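Local coordinates for protein flavodoxin (Streptococcus pneumoniae serotype 4, PDB 5LJL) that binds FMN and probably serves as a low-potential electron donor to a number of redox enzymes, at residues N15-I19 against V88-G92; A44-L48 against L79-K84; F72-A77 against D105-F110; G118-V122 against F139-L143. All coordinates share one frame; numbering follows the deposited sequence. Where two conformers were deposited one is given.

Starting from the N terminus, the first helix opens contact 1, which closes when strand 85-92, the inner neighbour of edge strand 116-125, reaches residues 88-92. Contact 2 lies wholly within that long excursion, joining the connection after strand 33-38 to the one before strand 85-92. Contact 3 starts inside both loops, at 72-77, and closes beyond them at 105-110, so it crosses contacts 1 and 2. Contact 4 follows in series and packs the last helix on edge strand 116-125. Contacts 2 and 3 touch through Ala44, Phe47, Leu81, Phe72 and Leu76. Val88, turned to the other side of the sheet from 15-19, packs on Phe106 and Phe110, while Gly90 and Val122 join contacts 1 and 4.

Contact 1: residues N15-I19 against V88-G92; sequences NTEEI and VVGSG. With PO4 (phosphate ion), chain B.
Thr16 and Ser91 meet at the C-terminal end of strand 85-92, where Thr16 OG1 accepts a weak hydrogen bond from Ser91 N at 3.4 Å. The same hydroxyl donates to phosphate O3, with Thr16 OG1 and O3 3.2 Å apart, and so couples the strand backbone to the anion. With chi1 at -56°, OG1 stands beside its own backbone N, and both donors of the residue face the ion: Thr16 N reaches phosphate O1 at 2.8 Å. Asn15 N binds phosphate O2 at 2.9 Å. A water donates to phosphate O3 and to Ser91 OG, lying 2.7 Å from the latter, and accepts from Asn15 ND2; Ser91 OG is held in turn by Leu126 O. One turn further along the helix, Ile19 and Val89 run alongside one another in opposite senses, with Ile19 CG2 3.5 Å from Val89 CG2. Ile19 CD1 rests 3.7 Å from Ser91 CB. Ser11 OG, Thr13 OG1 and Met12 N complete the grip on the phosphate, an ion probably taken from the crystallisation liquor. The site is the loop between first strand and first helix that holds the FMN phosphate in flavodoxins, and the helix start probably adds electrostatic stabilisation. Helix segment 15-19 runs at 147° to strand segment 88-92, with Ala56 of strand 52-56 against Thr16 and Leu136 of helix 130-146 against both Ile19 and Val89.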
loop_
_atom_site.group_PDB
_atom_site.type_symbol
_atom_site.label_atom_id
_atom_site.label_comp_id
_atom_site.label_asym_id
_atom_site.label_seq_id
_atom_site.Cartn_x
_atom_site.Cartn_y
_atom_site.Cartn_z
ATOM N N ASN A 15 10.828 -3.821 -7.179
ATOM C CA ASN A 15 11.121 -3.096 -5.946
ATOM C C ASN A 15 9.914 -2.988 -5.068
ATOM O O ASN A 15 9.985 -3.131 -3.811
ATOM C CB ASN A 15 11.685 -1.724 -6.207
ATOM C CG ASN A 15 13.048 -1.775 -6.879
ATOM O OD1 ASN A 15 13.849 -2.656 -6.599
ATOM N ND2 ASN A 15 13.288 -0.883 -7.773
ATOM N N THR A 16 8.787 -2.637 -5.682
ATOM C CA THR A 16 7.571 -2.446 -4.943
ATOM C C THR A 16 7.038 -3.729 -4.395
ATOM O O THR A 16 6.516 -3.746 -3.290
ATOM C CB THR A 16 6.509 -1.625 -5.752
ATOM O OG1 THR A 16 7.106 -0.368 -6.131
ATOM C CG2 THR A 16 5.273 -1.375 -4.927
ATOM N N GLU A 17 7.199 -4.851 -5.119
ATOM C CA GLU A 17 6.834 -6.143 -4.579
ATOM C C GLU A 17 7.624 -6.510 -3.299
ATOM O O GLU A 17 7.020 -6.943 -2.275
ATOM C CB GLU A 17 6.890 -7.311 -5.603
ATOM C CG GLU A 17 6.379 -8.583 -5.008
ATOM C CD GLU A 17 6.301 -9.783 -5.913
ATOM O OE1 GLU A 17 6.643 -9.699 -7.109
ATOM O OE2 GLU A 17 5.803 -10.822 -5.355
ATOM N N GLU A 18 8.905 -6.212 -3.322
ATOM C CA GLU A 18 9.789 -6.506 -2.205
ATOM C C GLU A 18 9.363 -5.685 -0.960
ATOM O O GLU A 18 9.329 -6.184 0.165
ATOM C CB GLU A 18 11.212 -6.131 -2.546
ATOM C CG GLU A 18 12.138 -6.423 -1.424
ATOM C CD GLU A 18 13.565 -6.440 -1.838
ATOM O OE1 GLU A 18 14.255 -7.367 -1.361
ATOM O OE2 GLU A 18 13.979 -5.531 -2.604
ATOM N N ILE A 19 8.993 -4.446 -1.207
ATOM C CA ILE A 19 8.489 -3.543 -0.154
ATOM C C ILE A 19 7.208 -4.038 0.445
ATOM O O ILE A 19 7.052 -3.989 1.680
ATOM C CB ILE A 19 8.357 -2.137 -0.758
ATOM C CG1 ILE A 19 9.763 -1.514 -0.995
ATOM C CG2 ILE A 19 7.372 -1.256 -0.011
ATOM C CD1 ILE A 19 9.682 -0.334 -1.995
ATOM N N VAL A 88 -0.252 3.477 2.784
ATOM C CA VAL A 88 0.242 3.443 1.396
ATOM C C VAL A 88 1.762 3.528 1.382
ATOM O O VAL A 88 2.377 4.336 2.111
ATOM C CB VAL A 88 -0.337 4.561 0.481
ATOM C CG1 VAL A 88 -0.048 4.326 -0.988
ATOM C CG2 VAL A 88 -1.828 4.645 0.666
ATOM N N VAL A 89 2.375 2.643 0.609
ATOM C CA VAL A 89 3.824 2.670 0.411
ATOM C C VAL A 89 4.198 2.569 -1.067
ATOM O O VAL A 89 3.361 2.152 -1.880
ATOM C CB VAL A 89 4.499 1.495 1.210
ATOM C CG1 VAL A 89 4.168 1.585 2.682
ATOM C CG2 VAL A 89 4.182 0.114 0.561
ATOM N N GLY A 90 5.481 2.767 -1.436
ATOM C CA GLY A 90 5.835 2.530 -2.810
ATOM C C GLY A 90 7.268 2.821 -3.079
ATOM O O GLY A 90 7.919 3.407 -2.251
ATOM N N SER A 91 7.728 2.350 -4.225
ATOM C CA SER A 91 9.045 2.743 -4.732
ATOM C C SER A 91 8.930 3.686 -5.881
ATOM O O SER A 91 7.956 3.624 -6.659
ATOM C CB SER A 91 9.839 1.507 -5.187
ATOM O OG SER A 91 11.148 1.836 -5.714
ATOM N N GLY A 92 9.937 4.558 -6.008
ATOM C CA GLY A 92 9.960 5.465 -7.139
ATOM C C GLY A 92 11.379 5.957 -7.438
ATOM O O GLY A 92 12.359 5.481 -6.906
HETATM P P PO4 B . 9.048 -1.274 -9.180
HETATM O O1 PO4 B . 8.174 -2.177 -8.401
HETATM O O2 PO4 B . 10.454 -1.827 -9.295
HETATM O O3 PO4 B . 9.099 0.066 -8.547
HETATM O O4 PO4 B . 8.521 -1.127 -10.523
HETATM O O HOH W 1 11.259 1.418 -8.391
#

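Contact 2: residues A44-L48 against L79-K84; sequences ASDFL and LNLNGK
Lys84 supplies the polar tie to residues 44-48: its NZ donates to Leu48 O at 2.7 Å, approaching from above the carbonyl plane, 49° out of it. A bend at chi2 (-65°) turns the aliphatic chain toward residues 47-48, bringing Lys84 CE to 3.5 Å from Phe47 O, and Ala50 O gives NZ a second acceptor. The apolar contacts are made mainly by leucine methyl groups. Leu79 CD1 lies 4.2 Å from Ala44 CB. Leu48 and Leu81 meet roughly perpendicular, CD2 to CD2 at 3.7 Å, while Leu81 CD2 also approaches Phe47 CB. Two methyls instead make van der Waals contact with carbonyl oxygens, Leu79 CD1 with Ala44 O and Leu48 CD2 with Asn80 O, each at 3.5 Å. Backbone bonding shapes the second segment, where Leu81 to Lys84 form a type II beta turn closed by Lys84 N to Leu81 O at 3.1 Å, with Gly83 at its positive-phi corner. Ala44 and Leu81 continue inward onto Leu76 of helix 67-77, and Leu81 onto Phe110 of helix 101-113. The two connecting segments, leading into strands 52-56 and 85-92, are thus joined by apolar packing and by an ammonium group shared between peptide carbonyls, an interaction probably more ion-dipole than ion-pair in character.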
loop_
_atom_site.group_PDB
_atom_site.type_symbol
_atom_site.label_atom_id
_atom_site.label_comp_id
_atom_site.label_asym_id
_atom_site.label_seq_id
_atom_site.Cartn_x
_atom_site.Cartn_y
_atom_site.Cartn_z
ATOM N N ALA A 44 -10.816 -4.486 -5.694
ATOM C CA ALA A 44 -10.731 -3.443 -4.620
ATOM C C ALA A 44 -11.734 -3.753 -3.496
ATOM O O ALA A 44 -11.451 -3.567 -2.286
ATOM C CB ALA A 44 -10.928 -2.038 -5.190
ATOM N N SER A 45 -12.932 -4.236 -3.852
ATOM C CA SER A 45 -13.964 -4.528 -2.864
ATOM C C SER A 45 -13.600 -5.585 -1.825
ATOM O O SER A 45 -14.244 -5.662 -0.736
ATOM C CB SER A 45 -15.312 -4.849 -3.561
ATOM O OG SER A 45 -15.182 -6.014 -4.334
ATOM N N ASP A 46 -12.574 -6.384 -2.075
ATOM C CA ASP A 46 -12.079 -7.332 -1.095
ATOM C C ASP A 46 -11.661 -6.617 0.179
ATOM O O ASP A 46 -11.689 -7.218 1.248
ATOM C CB ASP A 46 -10.932 -8.201 -1.573
ATOM C CG ASP A 46 -11.233 -8.975 -2.835
ATOM O OD1 ASP A 46 -10.227 -9.472 -3.377
ATOM O OD2 ASP A 46 -12.419 -9.103 -3.243
ATOM N N PHE A 47 -11.299 -5.346 0.071
ATOM C CA PHE A 47 -11.002 -4.515 1.280
ATOM C C PHE A 47 -12.124 -4.462 2.322
ATOM O O PHE A 47 -11.816 -4.267 3.538
ATOM C CB PHE A 47 -10.579 -3.094 0.867
ATOM C CG PHE A 47 -9.145 -2.989 0.284
ATOM C CD1 PHE A 47 -8.097 -3.813 0.692
ATOM C CD2 PHE A 47 -8.839 -1.918 -0.600
ATOM C CE1 PHE A 47 -6.807 -3.642 0.172
ATOM C CE2 PHE A 47 -7.505 -1.732 -1.098
ATOM C CZ PHE A 47 -6.523 -2.608 -0.675
ATOM N N LEU A 48 -13.384 -4.580 1.876
ATOM C CA LEU A 48 -14.497 -4.636 2.878
ATOM C C LEU A 48 -14.331 -5.702 3.919
ATOM O O LEU A 48 -14.841 -5.544 5.032
ATOM C CB LEU A 48 -15.857 -4.760 2.205
ATOM C CG LEU A 48 -16.242 -3.535 1.345
ATOM C CD1 LEU A 48 -17.358 -3.793 0.330
ATOM C CD2 LEU A 48 -16.506 -2.318 2.224
ATOM N N LEU A 79 -15.834 2.954 -3.404
ATOM C CA LEU A 79 -16.200 2.171 -2.176
ATOM C C LEU A 79 -16.379 3.060 -0.958
ATOM O O LEU A 79 -15.813 4.149 -0.913
ATOM C CB LEU A 79 -15.076 1.189 -1.801
ATOM C CG LEU A 79 -14.749 0.085 -2.801
ATOM C CD1 LEU A 79 -13.644 -0.852 -2.264
ATOM C CD2 LEU A 79 -16.011 -0.710 -3.148
ATOM N N ASN A 80 -17.161 2.599 0.035
ATOM C CA ASN A 80 -17.182 3.246 1.361
ATOM C C ASN A 80 -16.480 2.304 2.321
ATOM O O ASN A 80 -16.853 1.136 2.477
ATOM C CB ASN A 80 -18.601 3.622 1.838
ATOM C CG ASN A 80 -19.191 4.767 1.003
ATOM O OD1 ASN A 80 -18.689 5.925 1.041
ATOM N ND2 ASN A 80 -20.216 4.460 0.211
ATOM N N LEU A 81 -15.352 2.769 2.843
ATOM C CA LEU A 81 -14.507 2.058 3.737
ATOM C C LEU A 81 -14.434 2.715 5.121
ATOM O O LEU A 81 -13.420 2.619 5.829
ATOM C CB LEU A 81 -13.076 1.915 3.145
ATOM C CG LEU A 81 -12.952 1.166 1.800
ATOM C CD1 LEU A 81 -11.506 1.123 1.336
ATOM C CD2 LEU A 81 -13.442 -0.187 1.956
ATOM N N ASN A 82 -15.539 3.301 5.572
ATOM C CA ASN A 82 -15.601 3.673 6.999
ATOM C C ASN A 82 -15.307 2.516 7.960
ATOM O O ASN A 82 -15.752 1.351 7.792
ATOM C CB ASN A 82 -16.944 4.347 7.337
ATOM C CG ASN A 82 -17.152 5.636 6.553
ATOM O OD1 ASN A 82 -16.887 6.722 7.067
ATOM N ND2 ASN A 82 -17.528 5.531 5.279
ATOM N N GLY A 83 -14.483 2.813 8.958
ATOM C CA GLY A 83 -14.066 1.793 9.920
ATOM C C GLY A 83 -12.849 0.980 9.541
ATOM O O GLY A 83 -12.471 0.077 10.287
ATOM N N LYS A 84 -12.237 1.267 8.384
ATOM C CA LYS A 84 -11.023 0.560 8.010
ATOM C C LYS A 84 -9.825 1.506 8.253
ATOM O O LYS A 84 -9.965 2.700 8.116
ATOM C CB LYS A 84 -11.030 0.163 6.527
ATOM C CG LYS A 84 -12.295 -0.545 5.973
ATOM C CD LYS A 84 -12.499 -1.873 6.582
ATOM C CE LYS A 84 -13.717 -2.616 6.031
ATOM N NZ LYS A 84 -14.064 -3.759 6.910
#

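Contact 3: residues F72-A77 against D105-F110; sequences FYEDLA and DFDRVF
Helices 67-77 and 101-113 lie side by side on one face of the parallel sheet, and Tyr73 and Leu76 of the first interlock with Phe106, Val109 and Phe110 of the second. The segment axes run 10.1 Å apart at 25°. Tyr73 turns its ring edge to the face of Phe106 in a T-shaped pair, centroids 5.7 Å apart and planes at 82°. Its CG is anti to the backbone N (chi1 175°), which carries the ring across to the other helix. Val109 CG2 then lies over one face of that ring, toward its rim, in a CH-pi contact 4.2 Å from the Tyr73 centroid, and presses tightly on Ala77 CB at 3.5 Å. The two helices belong to successive right-handed beta-alpha-beta crossovers of the flavodoxin-like fold: one joins strands 52-56 and 85-92, the other strands 85-92 and 116-125. Deeper toward the sheet, Leu76 CD2 sits over the centre of the Phe110 ring, 4.1 Å from its centroid, and at the edge of Phe106, 4.0 Å from CE1. Phe72 CD2 meets this same edge carbon. Val55 of strand 52-56 underlies Phe72, Phe106 and Phe110. At the outer margin, a water 2.7 Å from Tyr73 OH donates to Asp105 O at 2.6 Å, bridging the phenol to a carbonyl that also accepts the helical bond from Val109 N.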
loop_
_atom_site.group_PDB
_atom_site.type_symbol
_atom_site.label_atom_id
_atom_site.label_comp_id
_atom_site.label_asym_id
_atom_site.label_seq_id
_atom_site.Cartn_x
_atom_site.Cartn_y
_atom_site.Cartn_z
ATOM N N PHE A 72 -8.307 -0.731 -10.639
ATOM C CA PHE A 72 -8.333 -0.942 -9.209
ATOM C C PHE A 72 -8.636 0.418 -8.498
ATOM O O PHE A 72 -9.406 0.479 -7.578
ATOM C CB PHE A 72 -6.977 -1.535 -8.777
ATOM C CG PHE A 72 -6.953 -1.935 -7.325
ATOM C CD1 PHE A 72 -7.405 -3.172 -6.929
ATOM C CD2 PHE A 72 -6.567 -1.014 -6.346
ATOM C CE1 PHE A 72 -7.431 -3.556 -5.610
ATOM C CE2 PHE A 72 -6.607 -1.367 -5.006
ATOM C CZ PHE A 72 -7.049 -2.638 -4.629
ATOM N N TYR A 73 -7.953 1.478 -8.937
ATOM C CA TYR A 73 -8.179 2.836 -8.395
ATOM C C TYR A 73 -9.659 3.236 -8.579
ATOM O O TYR A 73 -10.244 3.812 -7.667
ATOM C CB TYR A 73 -7.242 3.862 -9.027
ATOM C CG TYR A 73 -7.417 5.329 -8.657
ATOM C CD1 TYR A 73 -6.596 5.925 -7.747
ATOM C CD2 TYR A 73 -8.363 6.134 -9.312
ATOM C CE1 TYR A 73 -6.762 7.247 -7.387
ATOM C CE2 TYR A 73 -8.540 7.463 -8.991
ATOM C CZ TYR A 73 -7.762 8.028 -8.036
ATOM O OH TYR A 73 -7.953 9.370 -7.805
ATOM N N GLU A 74 -10.189 3.020 -9.791
ATOM C CA GLU A 74 -11.581 3.379 -10.064
ATOM C C GLU A 74 -12.526 2.653 -9.151
ATOM O O GLU A 74 -13.462 3.279 -8.590
ATOM C CB GLU A 74 -11.959 3.118 -11.564
ATOM C CG GLU A 74 -11.196 4.069 -12.492
ATOM C CD GLU A 74 -11.270 3.739 -13.987
ATOM O OE1 GLU A 74 -12.031 2.840 -14.345
ATOM O OE2 GLU A 74 -10.553 4.356 -14.795
ATOM N N ASP A 75 -12.306 1.340 -9.033
ATOM C CA ASP A 75 -13.132 0.556 -8.158
ATOM C C ASP A 75 -13.017 0.984 -6.696
ATOM O O ASP A 75 -14.059 1.111 -5.988
ATOM C CB ASP A 75 -12.867 -0.957 -8.302
ATOM C CG ASP A 75 -13.215 -1.524 -9.680
ATOM O OD1 ASP A 75 -13.938 -0.848 -10.456
ATOM O OD2 ASP A 75 -12.683 -2.631 -10.004
ATOM N N LEU A 76 -11.784 1.239 -6.241
ATOM C CA LEU A 76 -11.585 1.686 -4.872
ATOM C C LEU A 76 -12.275 3.062 -4.581
ATOM O O LEU A 76 -12.924 3.227 -3.515
ATOM C CB LEU A 76 -10.084 1.743 -4.563
ATOM C CG LEU A 76 -9.668 2.297 -3.225
ATOM C CD1 LEU A 76 -10.204 1.488 -2.054
ATOM C CD2 LEU A 76 -8.144 2.400 -3.145
ATOM N N ALA A 77 -12.198 3.982 -5.569
ATOM C CA ALA A 77 -12.744 5.342 -5.371
ATOM C C ALA A 77 -14.281 5.250 -5.180
ATOM O O ALA A 77 -14.921 6.146 -4.642
ATOM C CB ALA A 77 -12.425 6.206 -6.586
ATOM N N ASP A 105 -1.348 9.827 -4.703
ATOM C CA ASP A 105 -2.674 9.675 -5.313
ATOM C C ASP A 105 -3.539 8.617 -4.629
ATOM O O ASP A 105 -4.738 8.810 -4.446
ATOM C CB ASP A 105 -2.521 9.342 -6.781
ATOM C CG ASP A 105 -1.899 10.477 -7.588
ATOM O OD1 ASP A 105 -1.824 11.626 -7.106
ATOM O OD2 ASP A 105 -1.422 10.110 -8.650
ATOM N N PHE A 106 -2.913 7.507 -4.233
ATOM C CA PHE A 106 -3.641 6.433 -3.507
ATOM C C PHE A 106 -3.958 6.865 -2.077
ATOM O O PHE A 106 -5.020 6.467 -1.531
ATOM C CB PHE A 106 -2.909 5.090 -3.562
ATOM C CG PHE A 106 -3.352 4.209 -4.678
ATOM C CD1 PHE A 106 -4.554 3.525 -4.556
ATOM C CD2 PHE A 106 -2.666 4.108 -5.864
ATOM C CE1 PHE A 106 -4.991 2.669 -5.580
ATOM C CE2 PHE A 106 -3.084 3.272 -6.886
ATOM C CZ PHE A 106 -4.274 2.539 -6.762
ATOM N N ASP A 107 -3.082 7.662 -1.441
ATOM C CA ASP A 107 -3.418 8.236 -0.115
ATOM C C ASP A 107 -4.745 9.011 -0.239
ATOM O O ASP A 107 -5.681 8.824 0.565
ATOM C CB ASP A 107 -2.251 9.095 0.367
ATOM C CG ASP A 107 -2.459 9.676 1.733
ATOM O OD1 ASP A 107 -3.412 9.377 2.433
ATOM O OD2 ASP A 107 -1.565 10.424 2.120
ATOM N N ARG A 108 -4.863 9.868 -1.262
ATOM C CA ARG A 108 -6.062 10.701 -1.434
ATOM C C ARG A 108 -7.307 9.913 -1.737
ATOM O O ARG A 108 -8.375 10.202 -1.182
ATOM C CB ARG A 108 -5.810 11.782 -2.500
ATOM C CG ARG A 108 -4.765 12.785 -2.086
ATOM C CD ARG A 108 -5.291 13.874 -1.133
ATOM N NE ARG A 108 -4.341 15.034 -1.074
ATOM C CZ ARG A 108 -4.650 16.345 -0.962
ATOM N NH1 ARG A 108 -5.913 16.777 -0.886
ATOM N NH2 ARG A 108 -3.666 17.248 -0.946
ATOM N N VAL A 109 -7.211 8.910 -2.600
ATOM C CA VAL A 109 -8.349 8.077 -2.879
ATOM C C VAL A 109 -8.835 7.329 -1.646
ATOM O O VAL A 109 -10.075 7.229 -1.405
ATOM C CB VAL A 109 -8.178 7.211 -4.166
ATOM C CG1 VAL A 109 -7.377 5.984 -3.898
ATOM C CG2 VAL A 109 -9.557 6.790 -4.679
ATOM N N PHE A 110 -7.905 6.819 -0.816
ATOM C CA PHE A 110 -8.308 6.223 0.450
ATOM C C PHE A 110 -9.048 7.226 1.410
ATOM O O PHE A 110 -10.110 6.860 1.994
ATOM C CB PHE A 110 -7.132 5.599 1.175
ATOM C CG PHE A 110 -6.861 4.163 0.787
ATOM C CD1 PHE A 110 -7.783 3.159 1.060
ATOM C CD2 PHE A 110 -5.599 3.818 0.320
ATOM C CE1 PHE A 110 -7.480 1.843 0.789
ATOM C CE2 PHE A 110 -5.254 2.467 0.111
ATOM C CZ PHE A 110 -6.216 1.486 0.320
HETATM O O HOH W 2 -6.522 10.286 -5.714
#

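Contact 4: residues G118-V122 against F139-L143; sequences GSECV and FAEEL
Phe139 begins the contact by setting the edge of its ring against Glu120 O, which lies near the ring plane 3.4 Å from CD1. Its chi1 of 169° keeps CG anti to the backbone N and sends the ring across the run of 119-122, inward toward the sheet; Val122 CG2 comes within 3.7 Å of Phe139 CB and Ser119 CB within 3.8 Å of Phe139 CD1. Val23 of helix 15-29 and Val89 of strand 85-92 also touch the Phe139 side chain. Here the C-terminal helix 130-146 of the flavodoxin-like fold folds back over strand 116-125, one of the two outermost strands of the sheet, at its irregular part. One turn on, Glu142 stretches out to receive Ser119 OG on OE1 at 2.8 Å; the hydroxyl arrives from above the carboxylate plane, 41° out of it. A water 2.9 Å from Glu142 OE1 donates to it and accepts from Glu120 N, while OE2 forms a salt bridge with Lys146, whose NZ also bonds Gly118 O, so the carboxylate is well fixed. Leu143 follows, its CD2 packed 3.6 Å from Gly118 CA, where no side chain intervenes. The same methyl lies 3.9 Å from Ser119 N, which is buried without a hydrogen-bond partner, and Leu143 continues onto Ile52, Ile54 and Ile85 of the sheet.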
loop_
_atom_site.group_PDB
_atom_site.type_symbol
_atom_site.label_atom_id
_atom_site.label_comp_id
_atom_site.label_asym_id
_atom_site.label_seq_id
_atom_site.Cartn_x
_atom_site.Cartn_y
_atom_site.Cartn_z
ATOM N N GLY A 118 -3.531 5.095 9.064
ATOM C CA GLY A 118 -2.953 4.629 10.319
ATOM C C GLY A 118 -1.496 5.016 10.562
ATOM O O GLY A 118 -1.003 4.813 11.675
ATOM N N SER A 119 -0.758 5.388 9.514
ATOM C CA SER A 119 0.670 5.699 9.612
ATOM C C SER A 119 1.083 6.502 8.389
ATOM O O SER A 119 0.466 6.369 7.316
ATOM C CB SER A 119 1.481 4.368 9.725
ATOM O OG SER A 119 2.804 4.529 10.069
ATOM N N GLU A 120 2.114 7.338 8.557
ATOM C CA GLU A 120 2.650 8.177 7.473
ATOM C C GLU A 120 3.050 7.274 6.261
ATOM O O GLU A 120 3.624 6.190 6.435
ATOM C CB GLU A 120 3.800 8.981 8.090
ATOM C CG GLU A 120 4.512 9.981 7.260
ATOM C CD GLU A 120 5.644 10.700 8.046
ATOM O OE1 GLU A 120 6.526 11.198 7.358
ATOM O OE2 GLU A 120 5.681 10.760 9.319
ATOM N N CYS A 121 2.786 7.720 5.059
ATOM C CA CYS A 121 3.132 6.877 3.891
ATOM C C CYS A 121 4.661 6.747 3.820
ATOM O O CYS A 121 5.371 7.647 4.244
ATOM C CB CYS A 121 2.534 7.490 2.602
ATOM S SG CYS A 121 3.311 9.036 2.152
ATOM N N VAL A 122 5.131 5.630 3.271
ATOM C CA VAL A 122 6.570 5.351 3.149
ATOM C C VAL A 122 6.912 5.329 1.670
ATOM O O VAL A 122 6.449 4.431 0.973
ATOM C CB VAL A 122 6.944 4.006 3.835
ATOM C CG1 VAL A 122 8.474 3.797 3.761
ATOM C CG2 VAL A 122 6.459 4.002 5.316
ATOM N N PHE A 139 6.161 1.588 10.098
ATOM C CA PHE A 139 4.791 1.692 9.485
ATOM C C PHE A 139 3.915 0.498 9.849
ATOM O O PHE A 139 2.806 0.666 10.320
ATOM C CB PHE A 139 5.038 1.839 7.967
ATOM C CG PHE A 139 3.849 1.703 7.085
ATOM C CD1 PHE A 139 3.106 2.800 6.670
ATOM C CD2 PHE A 139 3.497 0.456 6.598
ATOM C CE1 PHE A 139 2.057 2.634 5.769
ATOM C CE2 PHE A 139 2.440 0.307 5.735
ATOM C CZ PHE A 139 1.718 1.407 5.308
ATOM N N ALA A 140 4.386 -0.742 9.622
ATOM C CA ALA A 140 3.616 -1.931 9.963
ATOM C C ALA A 140 3.315 -2.007 11.444
ATOM O O ALA A 140 2.198 -2.314 11.863
ATOM C CB ALA A 140 4.402 -3.171 9.492
ATOM N N GLU A 141 4.312 -1.665 12.273
ATOM C CA GLU A 141 4.136 -1.766 13.759
ATOM C C GLU A 141 3.077 -0.731 14.256
ATOM O O GLU A 141 2.275 -1.027 15.171
ATOM C CB GLU A 141 5.483 -1.540 14.460
ATOM C CG GLU A 141 6.466 -2.675 14.246
ATOM C CD GLU A 141 7.927 -2.326 14.286
ATOM O OE1 GLU A 141 8.290 -1.259 14.798
ATOM O OE2 GLU A 141 8.766 -3.208 13.913
ATOM N N GLU A 142 3.033 0.469 13.642
ATOM C CA GLU A 142 2.031 1.474 13.992
ATOM C C GLU A 142 0.628 1.013 13.560
ATOM O O GLU A 142 -0.310 1.139 14.314
ATOM C CB GLU A 142 2.409 2.857 13.434
ATOM C CG GLU A 142 1.365 3.914 13.776
ATOM C CD GLU A 142 1.747 5.318 13.451
ATOM O OE1 GLU A 142 2.693 5.476 12.670
ATOM O OE2 GLU A 142 1.146 6.249 14.079
ATOM N N LEU A 143 0.485 0.444 12.355
ATOM C CA LEU A 143 -0.814 -0.129 11.979
ATOM C C LEU A 143 -1.310 -1.237 12.891
ATOM O O LEU A 143 -2.504 -1.297 13.256
ATOM C CB LEU A 143 -0.717 -0.653 10.528
ATOM C CG LEU A 143 -0.468 0.374 9.409
ATOM C CD1 LEU A 143 -0.478 -0.362 8.067
ATOM C CD2 LEU A 143 -1.469 1.519 9.420
HETATM O O HOH W 3 3.109 7.915 11.201
#